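PDB 1QWK: aldo-keto reductase family 1 member C1 from Caenorhabditis elegans, which adopts the aldo-keto reductase barrel and probably reduces aldehydes or ketones with NADPH, as aldose reductases do. Local coordinates for residues 30-35 with 59-64; 87-92 with 127-132; 178-183 with 288-293. All coordinates share one frame; numbering follows the deposited sequence.

Contact 1: 30-35 with 59-64; sequences EVITAV and GTAIKE
A61 meets I32 and V35 without any flat group between them: no ring or amide side chain supplies a face or an edge, and the nearest planar side chain, the carboxylate of E64, turns to a salt bridge with K36 one residue beyond V35. The touching surface is therefore all methyl and methine carbon. A61 CB points into helix 28-41 and meets two residues one turn apart. V35 comes to it with its CG1 branch, 3.8 Å from A61 CB; with CG1 anti to the backbone N (chi1 171°) that branch makes the nearest approach, and CG2, beside the backbone N, stays a little farther off. I32 meets the same methyl with its main chain rather than its tip, since I32 CA lies 4.1 Å from A61 CB and the side-chain atom I32 CG2 is slightly farther, at 4.3 Å. The small alanine lets the backbones come close, with I32 CA and A61 CA 5.1 Å apart. No hydrogen bond crosses. V35 also rests on L65 and, inward, on L21 of strand 21-22, while I32 extends the seam to A57. Neighbouring helices packed side by side outside parallel strands in this way are the outer layer of the (beta/alpha)8, or TIM, barrel of aldo-keto reductases.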
ATOM      1  N   GLU A  30     -14.237 -12.038  -3.109  1.00 30.21           N
ATOM      2  CA  GLU A  30     -12.862 -12.502  -3.269  1.00 29.27           C
ATOM      3  C   GLU A  30     -11.989 -12.150  -2.065  1.00 26.89           C
ATOM      4  O   GLU A  30     -11.111 -12.925  -1.676  1.00 23.61           O
ATOM      5  CB  GLU A  30     -12.234 -11.878  -4.521  1.00 32.16           C
ATOM      6  CG  GLU A  30     -12.953 -12.181  -5.825  1.00 36.85           C
ATOM      7  CD  GLU A  30     -12.369 -11.415  -6.999  1.00 39.45           C
ATOM      8  OE1 GLU A  30     -12.349 -10.166  -6.946  1.00 41.74           O
ATOM      9  OE2 GLU A  30     -11.929 -12.058  -7.975  1.00 41.83           O
ATOM     10  N   VAL A  31     -12.234 -10.986  -1.471  1.00 26.29           N
ATOM     11  CA  VAL A  31     -11.422 -10.542  -0.346  1.00 25.27           C
ATOM     12  C   VAL A  31     -11.545 -11.404   0.905  1.00 24.83           C
ATOM     13  O   VAL A  31     -10.572 -11.578   1.636  1.00 23.76           O
ATOM     14  CB  VAL A  31     -11.721  -9.072   0.027  1.00 27.38           C
ATOM     15  CG1 VAL A  31     -13.011  -8.973   0.823  1.00 27.34           C
ATOM     16  CG2 VAL A  31     -10.550  -8.500   0.811  1.00 28.13           C
ATOM     17  N   ILE A  32     -12.726 -11.952   1.157  1.00 24.23           N
ATOM     18  CA  ILE A  32     -12.889 -12.791   2.335  1.00 25.42           C
ATOM     19  C   ILE A  32     -11.951 -13.992   2.254  1.00 24.58           C
ATOM     20  O   ILE A  32     -11.203 -14.272   3.194  1.00 24.25           O
ATOM     21  CB  ILE A  32     -14.339 -13.279   2.482  1.00 26.90           C
ATOM     22  CG1 ILE A  32     -15.253 -12.088   2.783  1.00 28.15           C
ATOM     23  CG2 ILE A  32     -14.429 -14.317   3.593  1.00 27.81           C
ATOM     24  CD1 ILE A  32     -16.733 -12.433   2.808  1.00 29.58           C
ATOM     25  N   THR A  33     -11.985 -14.696   1.125  1.00 24.78           N
ATOM     26  CA  THR A  33     -11.125 -15.861   0.924  1.00 24.59           C
ATOM     27  C   THR A  33      -9.655 -15.448   0.924  1.00 23.92           C
ATOM     28  O   THR A  33      -8.799 -16.160   1.451  1.00 23.16           O
ATOM     29  CB  THR A  33     -11.430 -16.554  -0.421  1.00 26.12           C
ATOM     30  OG1 THR A  33     -12.809 -16.943  -0.458  1.00 31.44           O
ATOM     31  CG2 THR A  33     -10.557 -17.788  -0.592  1.00 27.88           C
ATOM     32  N   ALA A  34      -9.369 -14.294   0.328  1.00 22.64           N
ATOM     33  CA  ALA A  34      -8.005 -13.790   0.257  1.00 21.91           C
ATOM     34  C   ALA A  34      -7.449 -13.458   1.641  1.00 21.01           C
ATOM     35  O   ALA A  34      -6.316 -13.813   1.964  1.00 21.15           O
ATOM     36  CB  ALA A  34      -7.952 -12.551  -0.640  1.00 21.18           C
ATOM     37  N   VAL A  35      -8.247 -12.775   2.455  1.00 19.67           N
ATOM     38  CA  VAL A  35      -7.810 -12.401   3.791  1.00 20.36           C
ATOM     39  C   VAL A  35      -7.529 -13.631   4.647  1.00 20.46           C
ATOM     40  O   VAL A  35      -6.476 -13.727   5.277  1.00 20.26           O
ATOM     41  CB  VAL A  35      -8.866 -11.509   4.499  1.00 20.73           C
ATOM     42  CG1 VAL A  35      -8.502 -11.318   5.964  1.00 22.50           C
ATOM     43  CG2 VAL A  35      -8.941 -10.151   3.807  1.00 22.17           C
ATOM     44  N   GLY A  59     -14.254  -7.032   7.384  1.00 22.57           N
ATOM     45  CA  GLY A  59     -14.687  -7.107   8.768  1.00 22.97           C
ATOM     46  C   GLY A  59     -15.225  -8.494   9.061  1.00 23.07           C
ATOM     47  O   GLY A  59     -14.986  -9.061  10.129  1.00 22.67           O
ATOM     48  N   THR A  60     -15.952  -9.048   8.097  1.00 23.36           N
ATOM     49  CA  THR A  60     -16.519 -10.383   8.246  1.00 24.45           C
ATOM     50  C   THR A  60     -15.390 -11.411   8.283  1.00 24.63           C
ATOM     51  O   THR A  60     -15.408 -12.340   9.090  1.00 24.76           O
ATOM     52  CB  THR A  60     -17.486 -10.704   7.084  1.00 26.11           C
ATOM     53  OG1 THR A  60     -18.594  -9.795   7.129  1.00 27.05           O
ATOM     54  CG2 THR A  60     -18.013 -12.133   7.192  1.00 27.38           C
ATOM     55  N   ALA A  61     -14.400 -11.231   7.415  1.00 23.45           N
ATOM     56  CA  ALA A  61     -13.265 -12.142   7.364  1.00 23.95           C
ATOM     57  C   ALA A  61     -12.527 -12.159   8.700  1.00 23.45           C
ATOM     58  O   ALA A  61     -12.193 -13.221   9.227  1.00 24.63           O
ATOM     59  CB  ALA A  61     -12.313 -11.732   6.242  1.00 23.45           C
ATOM     60  N   ILE A  62     -12.268 -10.974   9.244  1.00 23.30           N
ATOM     61  CA  ILE A  62     -11.569 -10.864  10.520  1.00 24.18           C
ATOM     62  C   ILE A  62     -12.385 -11.517  11.630  1.00 26.62           C
ATOM     63  O   ILE A  62     -11.840 -12.211  12.487  1.00 25.89           O
ATOM     64  CB  ILE A  62     -11.310  -9.391  10.882  1.00 25.10           C
ATOM     65  CG1 ILE A  62     -10.347  -8.777   9.859  1.00 23.87           C
ATOM     66  CG2 ILE A  62     -10.744  -9.292  12.294  1.00 23.72           C
ATOM     67  CD1 ILE A  62     -10.103  -7.294  10.051  1.00 24.54           C
ATOM     68  N   LYS A  63     -13.694 -11.295  11.601  1.00 27.21           N
ATOM     69  CA  LYS A  63     -14.580 -11.866  12.604  1.00 30.35           C
ATOM     70  C   LYS A  63     -14.450 -13.391  12.597  1.00 30.00           C
ATOM     71  O   LYS A  63     -14.297 -14.013  13.648  1.00 31.49           O
ATOM     72  CB  LYS A  63     -16.027 -11.456  12.315  1.00 31.73           C
ATOM     73  CG  LYS A  63     -16.990 -11.688  13.470  1.00 35.55           C
ATOM     74  CD  LYS A  63     -18.396 -11.228  13.110  1.00 37.10           C
ATOM     75  CE  LYS A  63     -19.299 -11.153  14.335  1.00 40.19           C
ATOM     76  NZ  LYS A  63     -19.448 -12.466  15.026  1.00 41.97           N
ATOM     77  N   GLU A  64     -14.502 -13.987  11.410  1.00 30.82           N
ATOM     78  CA  GLU A  64     -14.383 -15.435  11.271  1.00 31.53           C
ATOM     79  C   GLU A  64     -13.029 -15.936  11.768  1.00 30.73           C
ATOM     80  O   GLU A  64     -12.948 -16.974  12.430  1.00 30.69           O
ATOM     81  CB  GLU A  64     -14.586 -15.847   9.810  1.00 32.65           C
ATOM     82  CG  GLU A  64     -16.039 -15.828   9.353  1.00 35.47           C
ATOM     83  CD  GLU A  64     -16.192 -16.092   7.864  1.00 37.74           C
ATOM     84  OE1 GLU A  64     -15.547 -17.032   7.348  1.00 39.91           O
ATOM     85  OE2 GLU A  64     -16.968 -15.365   7.207  1.00 39.37           O
TER

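Contact 2: 87-92 with 127-132; sequences LAPGKL and IASPVE
A88 and P89 meet I127 and S129 through three small contacts and one bridging water. The A88 methyl CB meets the end of the isoleucine, I127 CD1, at 4.0 Å. I127 CG1 leaves beside the backbone N (chi1 -65°), and CD1 runs on extended from it to the alanine. The other branch, I127 CG2, lies more loosely against the proline ring, 4.4 Å from P89 CD. The hydroxyl of S129 faces the same ring, with S129 OG 3.9 Å from P89 CG, a van der Waals approach and not a hydrogen bond. What the hydroxyl does bond is a water, 2.8 Å from S129 OG, which donates in turn to L87 O, also at 2.8 Å.

One step out, the backbone of each segment is folded on itself. Residues 88-91 make a turn closed by K91 N to A88 O, 3.0 Å, with G90 at positive phi (68°), and Q137 of helix 131-143 takes hold at and just after it, its NE2 on A88 O and its OE1 on L92 N. L87 packs on V134 and F138 of that helix. On the other side A128 centres an inverse gamma turn, I127 pairs through its backbone with A118, and E309 accepts from V131 N at the start of the helix.

With no direct hydrogen bond between the segments, their cohesion is modest: a few apolar touches of A88 and P89 on I127, and a water that satisfies a serine hydroxyl and a leucine carbonyl, both on buried residues, which do not reach each other directly.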
ATOM      1  N   LEU A  87     -11.796  13.873   3.141  1.00 19.08           N
ATOM      2  CA  LEU A  87     -10.681  14.759   3.488  1.00 21.03           C
ATOM      3  C   LEU A  87     -11.148  16.190   3.728  1.00 21.75           C
ATOM      4  O   LEU A  87     -10.419  16.995   4.308  1.00 23.18           O
ATOM      5  CB  LEU A  87      -9.653  14.769   2.357  1.00 20.80           C
ATOM      6  CG  LEU A  87      -9.033  13.422   1.990  1.00 20.51           C
ATOM      7  CD1 LEU A  87      -8.133  13.594   0.769  1.00 22.29           C
ATOM      8  CD2 LEU A  87      -8.249  12.879   3.172  1.00 21.75           C
ATOM      9  N   ALA A  88     -12.355  16.498   3.263  1.00 23.29           N
ATOM     10  CA  ALA A  88     -12.931  17.833   3.415  1.00 23.94           C
ATOM     11  C   ALA A  88     -13.063  18.244   4.878  1.00 25.31           C
ATOM     12  O   ALA A  88     -13.185  17.401   5.764  1.00 24.08           O
ATOM     13  CB  ALA A  88     -14.295  17.882   2.737  1.00 23.77           C
ATOM     14  N   PRO A  89     -13.051  19.559   5.143  1.00 25.84           N
ATOM     15  CA  PRO A  89     -13.169  20.083   6.506  1.00 26.31           C
ATOM     16  C   PRO A  89     -14.283  19.437   7.326  1.00 25.94           C
ATOM     17  O   PRO A  89     -15.441  19.393   6.902  1.00 26.57           O
ATOM     18  CB  PRO A  89     -13.402  21.574   6.278  1.00 27.82           C
ATOM     19  CG  PRO A  89     -12.582  21.837   5.044  1.00 27.29           C
ATOM     20  CD  PRO A  89     -12.945  20.661   4.168  1.00 27.20           C
ATOM     21  N   GLY A  90     -13.908  18.923   8.495  1.00 26.10           N
ATOM     22  CA  GLY A  90     -14.857  18.290   9.399  1.00 24.60           C
ATOM     23  C   GLY A  90     -15.475  16.978   8.960  1.00 24.72           C
ATOM     24  O   GLY A  90     -16.411  16.501   9.602  1.00 24.87           O
ATOM     25  N   LYS A  91     -14.957  16.378   7.892  1.00 21.14           N
ATOM     26  CA  LYS A  91     -15.518  15.126   7.391  1.00 21.32           C
ATOM     27  C   LYS A  91     -14.714  13.867   7.721  1.00 18.88           C
ATOM     28  O   LYS A  91     -15.224  12.755   7.573  1.00 19.98           O
ATOM     29  CB  LYS A  91     -15.693  15.203   5.868  1.00 23.27           C
ATOM     30  CG  LYS A  91     -16.539  16.374   5.381  1.00 26.31           C
ATOM     31  CD  LYS A  91     -17.966  16.303   5.894  1.00 30.89           C
ATOM     32  CE  LYS A  91     -18.800  17.453   5.337  1.00 34.23           C
ATOM     33  NZ  LYS A  91     -20.196  17.445   5.859  1.00 36.77           N
ATOM     34  N   LEU A  92     -13.478  14.028   8.184  1.00 18.95           N
ATOM     35  CA  LEU A  92     -12.633  12.872   8.470  1.00 18.69           C
ATOM     36  C   LEU A  92     -13.114  11.935   9.576  1.00 20.63           C
ATOM     37  O   LEU A  92     -13.176  10.720   9.378  1.00 20.09           O
ATOM     38  CB  LEU A  92     -11.206  13.319   8.785  1.00 18.18           C
ATOM     39  CG  LEU A  92     -10.184  12.173   8.740  1.00 15.29           C
ATOM     40  CD1 LEU A  92     -10.063  11.652   7.304  1.00 17.84           C
ATOM     41  CD2 LEU A  92      -8.842  12.664   9.239  1.00 16.82           C
ATOM     42  N   ILE A 127     -12.202  20.710  -3.933  1.00 19.78           N
ATOM     43  CA  ILE A 127     -12.327  21.422  -2.670  1.00 20.32           C
ATOM     44  C   ILE A 127     -10.887  21.778  -2.336  1.00 20.45           C
ATOM     45  O   ILE A 127     -10.073  20.905  -2.033  1.00 20.67           O
ATOM     46  CB  ILE A 127     -12.938  20.554  -1.553  1.00 19.22           C
ATOM     47  CG1 ILE A 127     -14.384  20.203  -1.901  1.00 22.10           C
ATOM     48  CG2 ILE A 127     -12.902  21.315  -0.229  1.00 19.06           C
ATOM     49  CD1 ILE A 127     -15.100  19.387  -0.838  1.00 22.33           C
ATOM     50  N   ALA A 128     -10.579  23.068  -2.427  1.00 21.88           N
ATOM     51  CA  ALA A 128      -9.235  23.568  -2.188  1.00 21.91           C
ATOM     52  C   ALA A 128      -8.848  23.644  -0.721  1.00 23.02           C
ATOM     53  O   ALA A 128      -8.525  24.717  -0.212  1.00 23.90           O
ATOM     54  CB  ALA A 128      -9.073  24.941  -2.838  1.00 25.04           C
ATOM     55  N   SER A 129      -8.875  22.502  -0.044  1.00 20.93           N
ATOM     56  CA  SER A 129      -8.499  22.447   1.360  1.00 20.82           C
ATOM     57  C   SER A 129      -7.011  22.119   1.428  1.00 19.32           C
ATOM     58  O   SER A 129      -6.586  21.030   1.047  1.00 20.29           O
ATOM     59  CB  SER A 129      -9.311  21.369   2.081  1.00 21.15           C
ATOM     60  OG  SER A 129      -9.057  21.407   3.479  1.00 24.58           O
ATOM     61  N   PRO A 130      -6.190  23.063   1.914  1.00 19.98           N
ATOM     62  CA  PRO A 130      -4.747  22.810   1.999  1.00 19.80           C
ATOM     63  C   PRO A 130      -4.413  21.557   2.799  1.00 19.26           C
ATOM     64  O   PRO A 130      -5.135  21.197   3.730  1.00 19.13           O
ATOM     65  CB  PRO A 130      -4.210  24.086   2.649  1.00 20.96           C
ATOM     66  CG  PRO A 130      -5.357  24.533   3.506  1.00 22.80           C
ATOM     67  CD  PRO A 130      -6.547  24.318   2.601  1.00 19.24           C
ATOM     68  N   VAL A 131      -3.324  20.888   2.432  1.00 18.16           N
ATOM     69  CA  VAL A 131      -2.932  19.669   3.132  1.00 20.49           C
ATOM     70  C   VAL A 131      -2.733  19.931   4.621  1.00 20.17           C
ATOM     71  O   VAL A 131      -2.828  19.010   5.434  1.00 19.86           O
ATOM     72  CB  VAL A 131      -1.637  19.039   2.534  1.00 19.62           C
ATOM     73  CG1 VAL A 131      -1.912  18.518   1.129  1.00 21.54           C
ATOM     74  CG2 VAL A 131      -0.511  20.050   2.517  1.00 21.67           C
ATOM     75  N   GLU A 132      -2.460  21.182   4.984  1.00 20.05           N
ATOM     76  CA  GLU A 132      -2.281  21.508   6.393  1.00 20.32           C
ATOM     77  C   GLU A 132      -3.600  21.300   7.135  1.00 19.86           C
ATOM     78  O   GLU A 132      -3.615  20.771   8.246  1.00 21.03           O
ATOM     79  CB  GLU A 132      -1.802  22.954   6.572  1.00 20.73           C
ATOM     80  CG  GLU A 132      -0.357  23.181   6.146  1.00 21.12           C
ATOM     81  CD  GLU A 132      -0.234  23.693   4.728  1.00 23.77           C
ATOM     82  OE1 GLU A 132      -1.202  23.537   3.946  1.00 24.10           O
ATOM     83  OE2 GLU A 132       0.838  24.246   4.393  1.00 23.27           O
TER
HETATM   84  O   HOH W   1      -9.544  19.389   5.360  1.00 22.06           O

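Contact 3: 178-183 with 288-293; sequences LHLYFP and KLEESK
L180 reaches L289 with the far half of its side chain. CB itself points neither at the other segment nor away from it, but with CG anti to the backbone N (chi1 -176°) the branch is carried over. CG comes within 3.9 Å of L289 O. The two methyls then straddle that carbonyl oxygen, L180 CD1 at 3.4 Å and L180 CD2 at 3.6 Å from L289 O. CD1 goes farthest, meeting L289 CB at 4.0 Å and E290 CG at 4.1 Å. Helices 232-241 and 245-255 close round the leucine with V234, L249 and Y252. The loop 178-183 follows barrel strand 173-177, and here it meets L289 of helix 283-289 and the turn that follows, so chain from beyond the last barrel strand, 259-261, is laid against a strand-to-helix loop of the TIM barrel. Each side bends in a type I turn, H179 to F182 and E290 to K293. Beyond L180, the Y181 ring stands obliquely to S292, with Y181 CE1 3.5 Å from S292 OG. That serine oxygen is bonded to N294 N, and the phenol OH of Y181 to D231. E290, touched at CG, has its carboxylate held by Y252, OE2 bonding the tyrosine hydroxyl.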
ATOM      1  N   LEU A 178       5.773   2.093  -5.749  1.00 16.08           N
ATOM      2  CA  LEU A 178       7.207   1.869  -5.683  1.00 15.89           C
ATOM      3  C   LEU A 178       7.542   0.453  -6.118  1.00 17.77           C
ATOM      4  O   LEU A 178       7.060  -0.522  -5.546  1.00 17.33           O
ATOM      5  CB  LEU A 178       7.735   2.119  -4.261  1.00 16.65           C
ATOM      6  CG  LEU A 178       9.260   2.199  -4.082  1.00 17.36           C
ATOM      7  CD1 LEU A 178       9.581   2.954  -2.799  1.00 18.21           C
ATOM      8  CD2 LEU A 178       9.879   0.801  -4.064  1.00 18.05           C
ATOM      9  N   HIS A 179       8.361   0.353  -7.156  1.00 16.53           N
ATOM     10  CA  HIS A 179       8.797  -0.930  -7.683  1.00 16.18           C
ATOM     11  C   HIS A 179      10.087  -0.691  -8.453  1.00 17.74           C
ATOM     12  O   HIS A 179      10.503   0.455  -8.613  1.00 17.59           O
ATOM     13  CB  HIS A 179       7.719  -1.575  -8.574  1.00 16.98           C
ATOM     14  CG  HIS A 179       7.134  -0.658  -9.604  1.00 19.80           C
ATOM     15  ND1 HIS A 179       6.208   0.314  -9.294  1.00 22.07           N
ATOM     16  CD2 HIS A 179       7.314  -0.591 -10.945  1.00 19.12           C
ATOM     17  CE1 HIS A 179       5.839   0.937 -10.400  1.00 19.76           C
ATOM     18  NE2 HIS A 179       6.494   0.406 -11.415  1.00 22.32           N
ATOM     19  N   LEU A 180      10.733  -1.757  -8.909  1.00 17.31           N
ATOM     20  CA  LEU A 180      12.004  -1.612  -9.614  1.00 18.31           C
ATOM     21  C   LEU A 180      11.998  -0.578 -10.729  1.00 18.94           C
ATOM     22  O   LEU A 180      12.936   0.215 -10.848  1.00 17.94           O
ATOM     23  CB  LEU A 180      12.459  -2.956 -10.182  1.00 18.23           C
ATOM     24  CG  LEU A 180      13.840  -2.929 -10.857  1.00 16.60           C
ATOM     25  CD1 LEU A 180      14.897  -2.445  -9.868  1.00 16.73           C
ATOM     26  CD2 LEU A 180      14.173  -4.324 -11.360  1.00 18.00           C
ATOM     27  N   TYR A 181      10.944  -0.581 -11.540  1.00 19.20           N
ATOM     28  CA  TYR A 181      10.846   0.360 -12.647  1.00 21.29           C
ATOM     29  C   TYR A 181      10.220   1.717 -12.288  1.00 22.99           C
ATOM     30  O   TYR A 181       9.685   2.414 -13.144  1.00 23.44           O
ATOM     31  CB  TYR A 181      10.122  -0.305 -13.826  1.00 20.37           C
ATOM     32  CG  TYR A 181      11.014  -1.239 -14.636  1.00 21.83           C
ATOM     33  CD1 TYR A 181      12.293  -1.589 -14.185  1.00 20.70           C
ATOM     34  CD2 TYR A 181      10.587  -1.754 -15.861  1.00 21.34           C
ATOM     35  CE1 TYR A 181      13.121  -2.426 -14.937  1.00 21.56           C
ATOM     36  CE2 TYR A 181      11.409  -2.592 -16.620  1.00 21.43           C
ATOM     37  CZ  TYR A 181      12.674  -2.921 -16.154  1.00 22.42           C
ATOM     38  OH  TYR A 181      13.496  -3.730 -16.903  1.00 22.25           O
ATOM     39  N   PHE A 182      10.298   2.069 -11.004  1.00 22.96           N
ATOM     40  CA  PHE A 182       9.832   3.355 -10.466  1.00 21.04           C
ATOM     41  C   PHE A 182      10.298   3.343  -9.009  1.00 21.43           C
ATOM     42  O   PHE A 182       9.486   3.313  -8.073  1.00 18.67           O
ATOM     43  CB  PHE A 182       8.308   3.504 -10.540  1.00 21.39           C
ATOM     44  CG  PHE A 182       7.844   4.919 -10.323  1.00 21.44           C
ATOM     45  CD1 PHE A 182       8.280   5.945 -11.168  1.00 20.87           C
ATOM     46  CD2 PHE A 182       7.016   5.241  -9.253  1.00 20.61           C
ATOM     47  CE1 PHE A 182       7.897   7.268 -10.944  1.00 21.14           C
ATOM     48  CE2 PHE A 182       6.625   6.562  -9.020  1.00 21.41           C
ATOM     49  CZ  PHE A 182       7.067   7.583  -9.865  1.00 21.28           C
ATOM     50  N   PRO A 183      11.630   3.361  -8.811  1.00 21.41           N
ATOM     51  CA  PRO A 183      12.374   3.338  -7.548  1.00 21.24           C
ATOM     52  C   PRO A 183      12.047   4.355  -6.468  1.00 19.00           C
ATOM     53  O   PRO A 183      12.212   4.068  -5.284  1.00 18.62           O
ATOM     54  CB  PRO A 183      13.831   3.470  -7.995  1.00 24.24           C
ATOM     55  CG  PRO A 183      13.839   2.963  -9.364  1.00 25.57           C
ATOM     56  CD  PRO A 183      12.567   3.516  -9.939  1.00 23.82           C
ATOM     57  N   LYS A 288      22.709  -3.718  -9.190  1.00 22.31           N
ATOM     58  CA  LYS A 288      22.628  -4.478 -10.431  1.00 22.03           C
ATOM     59  C   LYS A 288      21.204  -4.457 -10.981  1.00 22.45           C
ATOM     60  O   LYS A 288      20.993  -4.265 -12.179  1.00 21.69           O
ATOM     61  CB  LYS A 288      23.071  -5.925 -10.202  1.00 23.26           C
ATOM     62  CG  LYS A 288      23.128  -6.755 -11.474  1.00 26.99           C
ATOM     63  CD  LYS A 288      24.140  -6.177 -12.451  1.00 32.44           C
ATOM     64  CE  LYS A 288      24.304  -7.062 -13.674  1.00 35.73           C
ATOM     65  NZ  LYS A 288      25.363  -6.538 -14.579  1.00 38.22           N
ATOM     66  N   LEU A 289      20.223  -4.656 -10.109  1.00 20.58           N
ATOM     67  CA  LEU A 289      18.836  -4.653 -10.552  1.00 21.18           C
ATOM     68  C   LEU A 289      18.401  -3.294 -11.082  1.00 19.32           C
ATOM     69  O   LEU A 289      17.530  -3.217 -11.941  1.00 19.11           O
ATOM     70  CB  LEU A 289      17.900  -5.074  -9.415  1.00 21.01           C
ATOM     71  CG  LEU A 289      17.998  -6.512  -8.901  1.00 20.73           C
ATOM     72  CD1 LEU A 289      16.992  -6.701  -7.774  1.00 22.35           C
ATOM     73  CD2 LEU A 289      17.724  -7.504 -10.020  1.00 21.51           C
ATOM     74  N   GLU A 290      19.010  -2.225 -10.580  1.00 20.08           N
ATOM     75  CA  GLU A 290      18.646  -0.879 -11.012  1.00 21.22           C
ATOM     76  C   GLU A 290      19.432  -0.381 -12.226  1.00 23.81           C
ATOM     77  O   GLU A 290      19.233   0.747 -12.666  1.00 22.57           O
ATOM     78  CB  GLU A 290      18.838   0.107  -9.857  1.00 23.87           C
ATOM     79  CG  GLU A 290      18.120  -0.291  -8.572  1.00 24.96           C
ATOM     80  CD  GLU A 290      18.348   0.701  -7.443  1.00 27.73           C
ATOM     81  OE1 GLU A 290      19.470   1.244  -7.339  1.00 26.39           O
ATOM     82  OE2 GLU A 290      17.410   0.930  -6.647  1.00 25.99           O
ATOM     83  N   GLU A 291      20.305  -1.217 -12.782  1.00 25.43           N
ATOM     84  CA  GLU A 291      21.118  -0.785 -13.916  1.00 28.15           C
ATOM     85  C   GLU A 291      20.348  -0.384 -15.178  1.00 27.82           C
ATOM     86  O   GLU A 291      20.807   0.478 -15.929  1.00 27.90           O
ATOM     87  CB  GLU A 291      22.163  -1.849 -14.270  1.00 31.83           C
ATOM     88  CG  GLU A 291      21.690  -2.909 -15.242  1.00 38.21           C
ATOM     89  CD  GLU A 291      22.832  -3.753 -15.791  1.00 40.52           C
ATOM     90  OE1 GLU A 291      22.567  -4.613 -16.662  1.00 41.80           O
ATOM     91  OE2 GLU A 291      23.988  -3.555 -15.353  1.00 41.15           O
ATOM     92  N   SER A 292      19.184  -0.987 -15.417  1.00 26.45           N
ATOM     93  CA  SER A 292      18.405  -0.648 -16.612  1.00 27.16           C
ATOM     94  C   SER A 292      17.990   0.824 -16.583  1.00 27.61           C
ATOM     95  O   SER A 292      17.760   1.437 -17.627  1.00 28.71           O
ATOM     96  CB  SER A 292      17.150  -1.526 -16.717  1.00 27.08           C
ATOM     97  OG  SER A 292      16.052  -0.939 -16.038  1.00 27.68           O
ATOM     98  N   LYS A 293      17.899   1.379 -15.378  1.00 26.75           N
ATOM     99  CA  LYS A 293      17.514   2.774 -15.179  1.00 27.87           C
ATOM    100  C   LYS A 293      16.074   3.075 -15.600  1.00 26.87           C
ATOM    101  O   LYS A 293      15.668   4.237 -15.650  1.00 27.95           O
ATOM    102  CB  LYS A 293      18.477   3.701 -15.930  1.00 30.68           C
ATOM    103  CG  LYS A 293      19.933   3.574 -15.496  1.00 33.09           C
ATOM    104  CD  LYS A 293      20.144   4.053 -14.065  1.00 36.00           C
ATOM    105  CE  LYS A 293      21.599   3.888 -13.638  1.00 38.76           C
ATOM    106  NZ  LYS A 293      21.847   4.411 -12.265  1.00 40.88           N
TER

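Overall arrangement
From the N terminus the three contacts follow in series; none nests in or crosses another. Contact 1 closes first, over 23 residues that include strand 45-47, and joins two successive outer helices. Contact 2 spans 34 residues, including helix 92-103 and strand 110-113, and ties the loop after strand 77-82 to the approach to helix 131-143. Contact 3 makes the long closure, 104 residues, bringing the loop after strand 173-177 to helix 283-289 and the turn after it. Contacts 1 and 3 lie on opposite sides of the chain's centre, their own centres 34 Å apart; contact 2 is 31 and 35 Å from them, centre to centre, and no two touch.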